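Local coordinates for MHC class I-like protein MILL2 (Mus musculus, PDB 6A97) that binds heparan sulfate proteoglycans on the surface of fibroblasts and belongs to the MHC class I family, at residues V29-L34 and T40-L45; E64-W69 and N85-E90; E91-M96 and K175-D180; N139-D144 and W150-P155. All coordinates share one frame; numbering follows the deposited sequence.

Overall arrangement
The four contacts sample an MHC class I-like platform, two long helices over one eight-stranded antiparallel sheet. Interactions 1 and 4 are strand pairings within that sheet, their centres about 20 Å apart and their nearest atoms about 9 Å apart. Interaction 2 sets helix 75-96 against edge strand 66-68; about 16 Å away between centres, interaction 3 joins the helix's next turns to helix 171-193, the other wall of the groove. The hairpin of interaction 1 touches helix 75-96 through Val44 and Leu42 against Leu86 and Glu90, and through Thr40 O bound to Arg94 NH1 at 2.7 Å. Interaction 4, nested between the segments of interaction 3, comes within about 4 Å of it at the nearest atoms without touching.

Interaction 1. Residues V29-L34 and T40-L45; sequences VRAHSL and TQLLVL
Arg30 and Leu43 face each other across two strands with the same first torsion, each carrying CG opposite its own backbone N (chi1 170° and 172°). The arginine then bends at chi3, and its NH2 comes to rest 3.6 Å from Leu43 CD2. His32 swings its CG to the side of its backbone N (chi1 -74°), which lays the imidazole against the same leucine, NE2 lying 3.8 Å from Leu43 CB; NE2 is hydrogen-bonded to Asn57. The backbones form an antiparallel hairpin, the first two strands of the class I platform. Arg30 N donates to Leu43 O (3.0 Å) and Leu43 N to Arg30 O (2.8 Å), and beyond this pair His32 N reaches Gln41 O at 3.0 Å. Near the turn a water takes over, donating to Ser33 O and accepting from Gln41 N. Ala31 CB meets Thr40 CG2 at 3.6 Å, while Thr40 OG1 is held by the turn residues Glu35 and Gly36. Val29, Ala31, Leu42 and Val44 share one face of the sheet, where Leu93 of helix 75-96 rests on Val29. Arg30 and Leu43 point to the other face, against the chain of another protein.

Interaction 2. Residues E64-W69 and N85-E90; sequences EPLGCW and NLLKVE
Leu66 meets Leu86 and Leu87 through apolar contacts alone, made at the ends of the side chains. A single methyl of the strand residue serves both partners: Leu66 CD1 lies 4.3 Å from Leu86 CD2 and 4.4 Å from Leu87 CD2. The CA atoms of Leu66 and Leu86 are 9.1 Å apart, so the side chains span the whole distance between strand and helix. The two helix leucines reach the methyl by different routes. Leu86 directs its CB at the strand and carries CG opposite its backbone N (chi1 174°), whereas Leu87 starts off to one side and only its extended end comes close. Leu86 also packs on Ile46 and Tyr56, which links the contact to the inner strands of the sheet.

The covalent connection is made by other residues. Cys68, on the strand, is joined by a disulfide to Cys79, two turns earlier in the helix, and this ties the sheet edge to the same helix.

Polar bonds lie outside the leucine contact. Along the helix Val89 N donates to Asn85 O (3.3 Å) and Glu90 N to Leu86 O (3.0 Å), and Glu90 OE2 forms a salt bridge with Arg94. The strand spends its backbone bonds on strand 51-57, pairing Gly67 with Lys55.

A long helix set over an antiparallel sheet, here meeting its short outermost strand through leucine methyls, is characteristic of the alpha-1 half of the class I platform.

Interaction 3. Residues E91-M96 and K175-D180; sequences EKLRGM and KTFLDD
Leu93 and Met96, one turn apart on one helix, face Phe177 on a second helix that runs in roughly the opposite direction, with 9.6 Å between the CA atoms of Leu93 and Phe177. Both backbones are helical, although 177-180 widens into a pi-type turn. Phe177 carries the contact on its side. Its CG stands opposite the backbone N (chi1 -172°), which carries the ring toward the other helix. Leu93 approaches the far end of that ring, with CD2 4.3 Å from Phe177 CZ. Met96 approaches its root: the thioether chain is extended as far as SD, then turns at chi3 (-81°), and CE ends 4.2 Å from Phe177 CG. The two methyls also touch each other, Leu93 CD2 lying 4.1 Å from Met96 CE, so the ring meets two adjoining methyls.

Below, Leu117 of the central strand 113-121 touches both Leu93 and Phe177, and Trp131 of the neighbouring strand 127-135 packs on Leu93 and Met96. The cluster therefore reaches from the helices down to the sheet.

Two roughly antiparallel helices above such a sheet form the walls of the class I groove. Here side chains from both walls meet over the floor, near the end that in classical relatives receives the C terminus of a peptide, consistent with a groove that is closed off at this level.

Interaction 4. Residues N139-D144 and W150-P155; sequences NFLTFD and WTVDGP
Phe143 and Trp150 form a T-shaped pair across two antiparallel strands, the edge of the phenyl ring pointing at the face of the indole. Their planes stand at 66°, and the phenyl centroid is 5.1 Å from that of the five-membered ring. Phe143 reaches over the indole with two atoms. Its CD1 lies 3.7 Å from Trp150 CE2, while CB sits 3.8 Å from the centroid of the six-membered ring and almost on the ring normal, a CH-pi contact. Trp150 makes this possible by folding back over the partner strand, its CG opposite its own carbonyl carbon (chi1 -72°). The indole also meets Leu141, whose CD2 crosses over to Val152 CG2 at 3.7 Å.

Thr142 occupies the other face of the sheet. Its hydroxyl lies 2.5 Å from Asp153 OD2, on the syn side, and would donate to it, although so short a spacing leaves the details doubtful; the two side chains cross at about a right angle. The same OG1 is also hydrogen-bonded to His132 ND1. The threonine is fixed through its backbone, since Thr151 N donates to Thr142 O (2.7 Å) and Thr142 N to Thr151 O (2.9 Å). Asp153 N approaches Phe140 O from 40° above the carbonyl plane, beside a classic beta bulge in which Phe140 and Leu141 both face Leu133.

This hairpin ends the eight-stranded sheet, with 149-152 outermost. Trp131 of strand 127-135 presents a ring to Trp150 in a second edge-to-face pair, Trp164 of helix 158-167 covers Leu141 and Val152, and Val174 of helix 171-193 lies against both Phe143 and Trp150.

Interaction 1. Residues V29-L34 and T40-L45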
loop_
_atom_site.group_PDB
_atom_site.type_symbol
_atom_site.label_atom_id
_atom_site.label_comp_id
_atom_site.label_asym_id
_atom_site.label_seq_id
_atom_site.Cartn_x
_atom_site.Cartn_y
_atom_site.Cartn_z
ATOM N N VAL A 29 -14.008 25.514 3.505
ATOM C CA VAL A 29 -15.093 26.448 3.779
ATOM C C VAL A 29 -16.289 26.147 2.894
ATOM O O VAL A 29 -16.138 25.868 1.701
ATOM C CB VAL A 29 -14.650 27.914 3.549
ATOM C CG1 VAL A 29 -15.772 28.880 3.882
ATOM C CG2 VAL A 29 -13.407 28.239 4.365
ATOM N N ARG A 30 -17.483 26.205 3.468
ATOM C CA ARG A 30 -18.691 26.033 2.674
ATOM C C ARG A 30 -19.821 26.927 3.175
ATOM O O ARG A 30 -20.054 27.016 4.377
ATOM C CB ARG A 30 -19.131 24.571 2.690
ATOM C CG ARG A 30 -20.504 24.345 2.100
ATOM C CD ARG A 30 -20.754 22.875 1.848
ATOM N NE ARG A 30 -20.679 22.095 3.078
ATOM C CZ ARG A 30 -21.735 21.764 3.816
ATOM N NH1 ARG A 30 -22.953 22.143 3.444
ATOM N NH2 ARG A 30 -21.574 21.041 4.919
ATOM N N ALA A 31 -20.517 27.584 2.251
ATOM C CA ALA A 31 -21.718 28.344 2.589
ATOM C C ALA A 31 -22.923 27.421 2.684
ATOM O O ALA A 31 -23.144 26.581 1.808
ATOM C CB ALA A 31 -21.971 29.435 1.561
ATOM N N HIS A 32 -23.710 27.585 3.745
ATOM C CA HIS A 32 -24.882 26.744 3.954
ATOM C C HIS A 32 -25.976 27.067 2.947
ATOM O O HIS A 32 -26.556 26.169 2.336
ATOM C CB HIS A 32 -25.411 26.902 5.378
ATOM C CG HIS A 32 -24.570 26.221 6.408
ATOM N ND1 HIS A 32 -24.451 24.849 6.484
ATOM C CD2 HIS A 32 -23.802 26.721 7.406
ATOM C CE1 HIS A 32 -23.649 24.535 7.486
ATOM N NE2 HIS A 32 -23.243 25.652 8.062
ATOM N N SER A 33 -26.255 28.356 2.785
ATOM C CA SER A 33 -27.202 28.827 1.782
ATOM C C SER A 33 -26.841 30.252 1.387
ATOM O O SER A 33 -26.510 31.075 2.238
ATOM C CB SER A 33 -28.636 28.764 2.303
ATOM O OG SER A 33 -28.914 29.855 3.159
ATOM N N LEU A 34 -26.903 30.536 0.093
ATOM C CA LEU A 34 -26.452 31.820 -0.421
ATOM C C LEU A 34 -27.526 32.897 -0.278
ATOM O O LEU A 34 -28.423 33.015 -1.111
ATOM C CB LEU A 34 -26.023 31.675 -1.880
ATOM C CG LEU A 34 -24.861 30.697 -2.082
ATOM C CD1 LEU A 34 -24.646 30.407 -3.556
ATOM C CD2 LEU A 34 -23.588 31.243 -1.457
ATOM N N THR A 40 -25.140 35.203 4.893
ATOM C CA THR A 40 -24.700 33.854 4.538
ATOM C C THR A 40 -23.901 33.222 5.676
ATOM O O THR A 40 -22.900 33.772 6.133
ATOM C CB THR A 40 -23.847 33.843 3.257
ATOM O OG1 THR A 40 -24.666 34.190 2.130
ATOM C CG2 THR A 40 -23.247 32.461 3.029
ATOM N N GLN A 41 -24.362 32.067 6.140
ATOM C CA GLN A 41 -23.696 31.352 7.220
ATOM C C GLN A 41 -22.678 30.376 6.645
ATOM O O GLN A 41 -22.922 29.759 5.609
ATOM C CB GLN A 41 -24.717 30.619 8.089
ATOM C CG GLN A 41 -25.768 31.534 8.707
ATOM C CD GLN A 41 -26.911 30.763 9.345
ATOM O OE1 GLN A 41 -27.548 31.239 10.284
ATOM N NE2 GLN A 41 -27.177 29.564 8.835
ATOM N N LEU A 42 -21.545 30.239 7.326
ATOM C CA LEU A 42 -20.427 29.455 6.820
ATOM C C LEU A 42 -20.072 28.302 7.741
ATOM O O LEU A 42 -20.144 28.431 8.964
ATOM C CB LEU A 42 -19.192 30.346 6.638
ATOM C CG LEU A 42 -19.270 31.523 5.663
ATOM C CD1 LEU A 42 -17.983 32.337 5.731
ATOM C CD2 LEU A 42 -19.526 31.033 4.231
ATOM N N LEU A 43 -19.677 27.178 7.148
ATOM C CA LEU A 43 -19.039 26.102 7.896
ATOM C C LEU A 43 -17.551 26.131 7.594
ATOM O O LEU A 43 -17.143 26.041 6.435
ATOM C CB LEU A 43 -19.630 24.732 7.546
ATOM C CG LEU A 43 -18.889 23.522 8.138
ATOM C CD1 LEU A 43 -18.901 23.528 9.683
ATOM C CD2 LEU A 43 -19.473 22.220 7.610
ATOM N N VAL A 44 -16.738 26.281 8.631
ATOM C CA VAL A 44 -15.298 26.312 8.448
ATOM C C VAL A 44 -14.672 25.144 9.189
ATOM O O VAL A 44 -14.870 24.985 10.396
ATOM C CB VAL A 44 -14.669 27.637 8.951
ATOM C CG1 VAL A 44 -13.183 27.669 8.621
ATOM C CG2 VAL A 44 -15.384 28.848 8.346
ATOM N N LEU A 45 -13.929 24.328 8.454
ATOM C CA LEU A 45 -13.226 23.187 9.019
ATOM C C LEU A 45 -11.741 23.355 8.766
ATOM O O LEU A 45 -11.318 23.612 7.633
ATOM C CB LEU A 45 -13.725 21.876 8.409
ATOM C CG LEU A 45 -15.207 21.556 8.597
ATOM C CD1 LEU A 45 -15.594 20.313 7.811
ATOM C CD2 LEU A 45 -15.520 21.372 10.072
HETATM O O HOH W 1 -26.735 30.750 5.154
#

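Interaction 2. Residues E64-W69 and N85-E90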
loop_
_atom_site.group_PDB
_atom_site.type_symbol
_atom_site.label_atom_id
_atom_site.label_comp_id
_atom_site.label_asym_id
_atom_site.label_seq_id
_atom_site.Cartn_x
_atom_site.Cartn_y
_atom_site.Cartn_z
ATOM N N GLU A 64 -23.733 23.546 19.134
ATOM C CA GLU A 64 -22.309 23.735 19.377
ATOM C C GLU A 64 -21.623 24.296 18.135
ATOM O O GLU A 64 -21.159 23.542 17.286
ATOM C CB GLU A 64 -21.639 22.422 19.798
ATOM C CG GLU A 64 -22.498 21.506 20.666
ATOM C CD GLU A 64 -21.752 20.257 21.113
ATOM O OE1 GLU A 64 -20.503 20.293 21.170
ATOM O OE2 GLU A 64 -22.414 19.239 21.403
ATOM N N PRO A 65 -21.556 25.630 18.025
ATOM C CA PRO A 65 -20.959 26.246 16.834
ATOM C C PRO A 65 -19.447 26.022 16.732
ATOM O O PRO A 65 -18.896 26.114 15.634
ATOM C CB PRO A 65 -21.282 27.732 17.013
ATOM C CG PRO A 65 -21.459 27.904 18.498
ATOM C CD PRO A 65 -22.068 26.628 18.981
ATOM N N LEU A 66 -18.789 25.720 17.849
ATOM C CA LEU A 66 -17.335 25.567 17.843
ATOM C C LEU A 66 -16.906 24.142 18.161
ATOM O O LEU A 66 -17.588 23.428 18.892
ATOM C CB LEU A 66 -16.679 26.532 18.837
ATOM C CG LEU A 66 -16.499 28.007 18.452
ATOM C CD1 LEU A 66 -15.743 28.179 17.134
ATOM C CD2 LEU A 66 -17.828 28.717 18.396
ATOM N N GLY A 67 -15.770 23.735 17.602
ATOM C CA GLY A 67 -15.207 22.425 17.876
ATOM C C GLY A 67 -13.688 22.451 17.850
ATOM O O GLY A 67 -13.079 23.215 17.100
ATOM N N CYS A 68 -13.072 21.597 18.658
ATOM C CA CYS A 68 -11.622 21.574 18.779
ATOM C C CYS A 68 -11.117 20.170 19.121
ATOM O O CYS A 68 -11.470 19.616 20.163
ATOM C CB CYS A 68 -11.180 22.590 19.837
ATOM S SG CYS A 68 -9.401 22.760 20.029
ATOM N N TRP A 69 -10.301 19.596 18.237
ATOM C CA TRP A 69 -9.754 18.249 18.434
ATOM C C TRP A 69 -8.262 18.310 18.723
ATOM O O TRP A 69 -7.455 18.548 17.825
ATOM C CB TRP A 69 -10.003 17.363 17.207
ATOM C CG TRP A 69 -11.444 17.033 16.977
ATOM C CD1 TRP A 69 -12.091 15.878 17.328
ATOM C CD2 TRP A 69 -12.423 17.865 16.347
ATOM N NE1 TRP A 69 -13.414 15.947 16.960
ATOM C CE2 TRP A 69 -13.641 17.154 16.349
ATOM C CE3 TRP A 69 -12.387 19.146 15.782
ATOM C CZ2 TRP A 69 -14.812 17.677 15.807
ATOM C CZ3 TRP A 69 -13.550 19.666 15.243
ATOM C CH2 TRP A 69 -14.749 18.932 15.261
ATOM N N ASN A 85 -9.522 32.721 18.082
ATOM C CA ASN A 85 -8.770 33.098 16.877
ATOM C C ASN A 85 -9.485 32.703 15.591
ATOM O O ASN A 85 -9.427 33.415 14.585
ATOM C CB ASN A 85 -7.374 32.467 16.881
ATOM C CG ASN A 85 -6.444 33.116 17.881
ATOM O OD1 ASN A 85 -6.685 34.237 18.331
ATOM N ND2 ASN A 85 -5.364 32.421 18.224
ATOM N N LEU A 86 -10.160 31.561 15.629
ATOM C CA LEU A 86 -10.892 31.057 14.474
ATOM C C LEU A 86 -12.013 32.013 14.066
ATOM O O LEU A 86 -12.287 32.193 12.875
ATOM C CB LEU A 86 -11.455 29.666 14.778
ATOM C CG LEU A 86 -12.381 29.031 13.742
ATOM C CD1 LEU A 86 -11.733 29.021 12.365
ATOM C CD2 LEU A 86 -12.744 27.620 14.169
ATOM N N LEU A 87 -12.660 32.625 15.055
ATOM C CA LEU A 87 -13.720 33.596 14.784
ATOM C C LEU A 87 -13.214 34.766 13.932
ATOM O O LEU A 87 -13.941 35.286 13.085
ATOM C CB LEU A 87 -14.314 34.128 16.093
ATOM C CG LEU A 87 -15.018 33.100 16.985
ATOM C CD1 LEU A 87 -15.552 33.765 18.243
ATOM C CD2 LEU A 87 -16.144 32.414 16.221
ATOM N N LYS A 88 -11.970 35.182 14.167
ATOM C CA LYS A 88 -11.374 36.272 13.394
ATOM C C LYS A 88 -11.083 35.835 11.963
ATOM O O LYS A 88 -11.246 36.612 11.022
ATOM C CB LYS A 88 -10.092 36.774 14.061
ATOM C CG LYS A 88 -10.335 37.791 15.167
ATOM C CD LYS A 88 -9.447 37.543 16.376
ATOM C CE LYS A 88 -7.974 37.733 16.057
ATOM N NZ LYS A 88 -7.131 37.528 17.272
ATOM N N VAL A 89 -10.650 34.588 11.810
ATOM C CA VAL A 89 -10.379 34.029 10.491
ATOM C C VAL A 89 -11.660 33.982 9.664
ATOM O O VAL A 89 -11.657 34.324 8.484
ATOM C CB VAL A 89 -9.767 32.616 10.591
ATOM C CG1 VAL A 89 -9.694 31.960 9.223
ATOM C CG2 VAL A 89 -8.388 32.686 11.215
ATOM N N GLU A 90 -12.760 33.573 10.289
ATOM C CA GLU A 90 -14.036 33.492 9.584
ATOM C C GLU A 90 -14.471 34.867 9.091
ATOM O O GLU A 90 -15.001 34.985 7.986
ATOM C CB GLU A 90 -15.120 32.887 10.475
ATOM C CG GLU A 90 -16.443 32.644 9.756
ATOM C CD GLU A 90 -17.439 33.778 9.955
ATOM O OE1 GLU A 90 -17.090 34.773 10.626
ATOM O OE2 GLU A 90 -18.572 33.670 9.438
#

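Interaction 3. Residues E91-M96 and K175-D180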
loop_
_atom_site.group_PDB
_atom_site.type_symbol
_atom_site.label_atom_id
_atom_site.label_comp_id
_atom_site.label_asym_id
_atom_site.label_seq_id
_atom_site.Cartn_x
_atom_site.Cartn_y
_atom_site.Cartn_z
ATOM N N GLU A 91 -14.252 35.896 9.911
ATOM C CA GLU A 91 -14.509 37.277 9.497
ATOM C C GLU A 91 -13.712 37.670 8.255
ATOM O O GLU A 91 -14.255 38.262 7.320
ATOM C CB GLU A 91 -14.176 38.268 10.617
ATOM C CG GLU A 91 -15.074 38.215 11.833
ATOM C CD GLU A 91 -14.730 39.305 12.838
ATOM O OE1 GLU A 91 -13.683 39.194 13.511
ATOM O OE2 GLU A 91 -15.501 40.283 12.940
ATOM N N LYS A 92 -12.416 37.370 8.262
ATOM C CA LYS A 92 -11.557 37.720 7.133
ATOM C C LYS A 92 -11.988 36.991 5.865
ATOM O O LYS A 92 -12.080 37.593 4.795
ATOM C CB LYS A 92 -10.094 37.399 7.436
ATOM C CG LYS A 92 -9.432 38.341 8.423
ATOM C CD LYS A 92 -7.951 38.009 8.558
ATOM C CE LYS A 92 -7.239 38.981 9.482
ATOM N NZ LYS A 92 -7.733 38.876 10.882
ATOM N N LEU A 93 -12.259 35.696 5.992
ATOM C CA LEU A 93 -12.667 34.893 4.844
ATOM C C LEU A 93 -13.975 35.414 4.261
ATOM O O LEU A 93 -14.111 35.539 3.041
ATOM C CB LEU A 93 -12.798 33.419 5.230
ATOM C CG LEU A 93 -11.469 32.758 5.599
ATOM C CD1 LEU A 93 -11.656 31.286 5.941
ATOM C CD2 LEU A 93 -10.471 32.928 4.465
ATOM N N ARG A 94 -14.927 35.727 5.134
ATOM C CA ARG A 94 -16.190 36.310 4.697
ATOM C C ARG A 94 -15.968 37.606 3.925
ATOM O O ARG A 94 -16.543 37.805 2.854
ATOM C CB ARG A 94 -17.107 36.579 5.889
ATOM C CG ARG A 94 -18.340 37.400 5.543
ATOM C CD ARG A 94 -19.148 37.727 6.795
ATOM N NE ARG A 94 -19.471 36.518 7.551
ATOM C CZ ARG A 94 -20.459 35.689 7.236
ATOM N NH1 ARG A 94 -21.224 35.943 6.178
ATOM N NH2 ARG A 94 -20.683 34.605 7.971
ATOM N N GLY A 95 -15.129 38.480 4.472
ATOM C CA GLY A 95 -14.846 39.756 3.841
ATOM C C GLY A 95 -14.239 39.592 2.456
ATOM O O GLY A 95 -14.691 40.205 1.489
ATOM N N MET A 96 -13.218 38.748 2.358
ATOM C CA MET A 96 -12.538 38.533 1.087
ATOM C C MET A 96 -13.459 37.937 0.025
ATOM O O MET A 96 -13.342 38.258 -1.159
ATOM C CB MET A 96 -11.320 37.631 1.285
ATOM C CG MET A 96 -10.097 38.382 1.768
ATOM S SD MET A 96 -8.631 37.345 1.856
ATOM C CE MET A 96 -8.888 36.521 3.426
ATOM N N LYS A 175 -2.761 37.343 -0.955
ATOM C CA LYS A 175 -1.349 37.013 -0.836
ATOM C C LYS A 175 -0.845 37.215 0.595
ATOM O O LYS A 175 -0.034 36.428 1.074
ATOM C CB LYS A 175 -0.511 37.831 -1.833
ATOM C CG LYS A 175 0.354 38.921 -1.219
ATOM C CD LYS A 175 1.338 39.489 -2.230
ATOM C CE LYS A 175 2.371 38.441 -2.630
ATOM N NZ LYS A 175 3.355 38.968 -3.615
ATOM N N THR A 176 -1.330 38.245 1.286
ATOM C CA THR A 176 -0.903 38.458 2.666
ATOM C C THR A 176 -1.390 37.301 3.527
ATOM O O THR A 176 -0.639 36.761 4.340
ATOM C CB THR A 176 -1.418 39.790 3.253
ATOM O OG1 THR A 176 -2.851 39.793 3.264
ATOM C CG2 THR A 176 -0.901 40.976 2.449
ATOM N N PHE A 177 -2.640 36.901 3.323
ATOM C CA PHE A 177 -3.195 35.787 4.086
ATOM C C PHE A 177 -2.443 34.481 3.822
ATOM O O PHE A 177 -2.104 33.760 4.758
ATOM C CB PHE A 177 -4.680 35.597 3.780
ATOM C CG PHE A 177 -5.347 34.588 4.669
ATOM C CD1 PHE A 177 -5.841 34.960 5.908
ATOM C CD2 PHE A 177 -5.462 33.265 4.277
ATOM C CE1 PHE A 177 -6.446 34.030 6.737
ATOM C CE2 PHE A 177 -6.064 32.332 5.101
ATOM C CZ PHE A 177 -6.560 32.716 6.331
ATOM N N LEU A 178 -2.176 34.180 2.555
ATOM C CA LEU A 178 -1.523 32.917 2.217
ATOM C C LEU A 178 -0.028 32.907 2.525
ATOM O O LEU A 178 0.523 31.866 2.880
ATOM C CB LEU A 178 -1.734 32.576 0.740
ATOM C CG LEU A 178 -3.161 32.261 0.291
ATOM C CD1 LEU A 178 -3.167 31.877 -1.177
ATOM C CD2 LEU A 178 -3.758 31.146 1.144
ATOM N N ASP A 179 0.627 34.055 2.383
ATOM C CA ASP A 179 2.079 34.121 2.554
ATOM C C ASP A 179 2.505 34.476 3.977
ATOM O O ASP A 179 3.597 34.105 4.406
ATOM C CB ASP A 179 2.689 35.135 1.582
ATOM C CG ASP A 179 2.446 34.774 0.129
ATOM O OD1 ASP A 179 1.644 33.852 -0.131
ATOM O OD2 ASP A 179 3.053 35.420 -0.753
ATOM N N ASP A 180 1.660 35.201 4.703
ATOM C CA ASP A 180 2.040 35.677 6.031
ATOM C C ASP A 180 1.170 35.119 7.159
ATOM O O ASP A 180 1.689 34.589 8.143
ATOM C CB ASP A 180 2.004 37.205 6.076
ATOM C CG ASP A 180 2.878 37.841 5.013
ATOM O OD1 ASP A 180 3.851 37.190 4.572
ATOM O OD2 ASP A 180 2.599 38.994 4.622
#

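Interaction 4. Residues N139-D144 and W150-P155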
loop_
_atom_site.group_PDB
_atom_site.type_symbol
_atom_site.label_atom_id
_atom_site.label_comp_id
_atom_site.label_asym_id
_atom_site.label_seq_id
_atom_site.Cartn_x
_atom_site.Cartn_y
_atom_site.Cartn_z
ATOM N N ASN A 139 -14.918 22.596 -10.097
ATOM C CA ASN A 139 -13.909 23.653 -10.080
ATOM C C ASN A 139 -14.502 24.958 -10.587
ATOM O O ASN A 139 -15.285 24.962 -11.535
ATOM C CB ASN A 139 -12.691 23.274 -10.930
ATOM C CG ASN A 139 -11.933 22.095 -10.369
ATOM O OD1 ASN A 139 -12.106 21.728 -9.208
ATOM N ND2 ASN A 139 -11.076 21.499 -11.186
ATOM N N PHE A 140 -14.130 26.058 -9.944
ATOM C CA PHE A 140 -14.715 27.365 -10.231
ATOM C C PHE A 140 -13.588 28.364 -10.468
ATOM O O PHE A 140 -13.348 28.783 -11.599
ATOM C CB PHE A 140 -15.624 27.805 -9.074
ATOM C CG PHE A 140 -16.193 29.196 -9.215
ATOM C CD1 PHE A 140 -16.385 29.775 -10.461
ATOM C CD2 PHE A 140 -16.543 29.925 -8.084
ATOM C CE1 PHE A 140 -16.909 31.052 -10.578
ATOM C CE2 PHE A 140 -17.073 31.204 -8.196
ATOM C CZ PHE A 140 -17.253 31.767 -9.444
ATOM N N LEU A 141 -12.886 28.725 -9.399
ATOM C CA LEU A 141 -11.743 29.623 -9.508
ATOM C C LEU A 141 -10.510 29.032 -8.837
ATOM O O LEU A 141 -10.613 28.186 -7.948
ATOM C CB LEU A 141 -12.066 30.988 -8.891
ATOM C CG LEU A 141 -13.302 31.730 -9.411
ATOM C CD1 LEU A 141 -13.480 33.051 -8.682
ATOM C CD2 LEU A 141 -13.219 31.963 -10.920
ATOM N N THR A 142 -9.341 29.484 -9.268
ATOM C CA THR A 142 -8.082 29.076 -8.660
ATOM C C THR A 142 -7.137 30.266 -8.635
ATOM O O THR A 142 -6.945 30.929 -9.656
ATOM C CB THR A 142 -7.422 27.911 -9.425
ATOM O OG1 THR A 142 -8.219 26.729 -9.287
ATOM C CG2 THR A 142 -6.013 27.641 -8.892
ATOM N N PHE A 143 -6.551 30.548 -7.478
ATOM C CA PHE A 143 -5.632 31.672 -7.382
ATOM C C PHE A 143 -4.240 31.263 -7.851
ATOM O O PHE A 143 -3.642 30.325 -7.324
ATOM C CB PHE A 143 -5.576 32.220 -5.953
ATOM C CG PHE A 143 -4.767 33.479 -5.825
ATOM C CD1 PHE A 143 -5.277 34.690 -6.264
ATOM C CD2 PHE A 143 -3.495 33.450 -5.279
ATOM C CE1 PHE A 143 -4.534 35.850 -6.161
ATOM C CE2 PHE A 143 -2.746 34.609 -5.167
ATOM C CZ PHE A 143 -3.267 35.809 -5.609
ATOM N N ASP A 144 -3.731 31.972 -8.853
ATOM C CA ASP A 144 -2.425 31.656 -9.422
ATOM C C ASP A 144 -1.316 32.311 -8.605
ATOM O O ASP A 144 -1.143 33.529 -8.643
ATOM C CB ASP A 144 -2.357 32.108 -10.884
ATOM C CG ASP A 144 -1.148 31.549 -11.615
ATOM O OD1 ASP A 144 -1.344 30.885 -12.657
ATOM O OD2 ASP A 144 -0.006 31.771 -11.157
ATOM N N TRP A 150 -6.683 35.557 -10.300
ATOM C CA TRP A 150 -7.592 34.422 -10.286
ATOM C C TRP A 150 -7.776 33.788 -11.665
ATOM O O TRP A 150 -8.000 34.473 -12.667
ATOM C CB TRP A 150 -8.943 34.850 -9.724
ATOM C CG TRP A 150 -8.901 35.095 -8.251
ATOM C CD1 TRP A 150 -8.700 36.291 -7.623
ATOM C CD2 TRP A 150 -9.052 34.117 -7.217
ATOM N NE1 TRP A 150 -8.728 36.119 -6.259
ATOM C CE2 TRP A 150 -8.940 34.793 -5.983
ATOM C CE3 TRP A 150 -9.278 32.735 -7.212
ATOM C CZ2 TRP A 150 -9.041 34.135 -4.756
ATOM C CZ3 TRP A 150 -9.381 32.081 -5.993
ATOM C CH2 TRP A 150 -9.265 32.782 -4.781
ATOM N N THR A 151 -7.683 32.466 -11.698
ATOM C CA THR A 151 -7.939 31.706 -12.911
ATOM C C THR A 151 -9.352 31.137 -12.888
ATOM O O THR A 151 -9.763 30.533 -11.897
ATOM C CB THR A 151 -6.927 30.557 -13.070
ATOM O OG1 THR A 151 -5.600 31.092 -13.117
ATOM C CG2 THR A 151 -7.202 29.758 -14.343
ATOM N N VAL A 152 -10.102 31.335 -13.969
ATOM C CA VAL A 152 -11.387 30.655 -14.117
ATOM C C VAL A 152 -11.154 29.237 -14.653
ATOM O O VAL A 152 -10.594 29.058 -15.732
ATOM C CB VAL A 152 -12.330 31.423 -15.047
ATOM C CG1 VAL A 152 -13.595 30.622 -15.295
ATOM C CG2 VAL A 152 -12.657 32.783 -14.451
ATOM N N ASP A 153 -11.582 28.233 -13.891
ATOM C CA ASP A 153 -11.217 26.845 -14.177
ATOM C C ASP A 153 -12.078 26.143 -15.230
ATOM O O ASP A 153 -11.568 25.337 -16.008
ATOM C CB ASP A 153 -11.239 26.036 -12.882
ATOM C CG ASP A 153 -10.082 26.382 -11.971
ATOM O OD1 ASP A 153 -8.964 26.583 -12.494
ATOM O OD2 ASP A 153 -10.289 26.462 -10.741
ATOM N N GLY A 154 -13.373 26.432 -15.254
ATOM C CA GLY A 154 -14.262 25.786 -16.203
ATOM C C GLY A 154 -14.301 26.491 -17.548
ATOM O O GLY A 154 -13.653 27.524 -17.732
ATOM N N PRO A 155 -15.046 25.922 -18.510
ATOM C CA PRO A 155 -15.290 26.614 -19.779
ATOM C C PRO A 155 -15.949 27.960 -19.521
ATOM O O PRO A 155 -16.873 28.038 -18.712
ATOM C CB PRO A 155 -16.232 25.666 -20.525
ATOM C CG PRO A 155 -15.952 24.324 -19.941
ATOM C CD PRO A 155 -15.643 24.577 -18.490
HETATM O O HOH W 2 -11.176 25.370 -8.622
#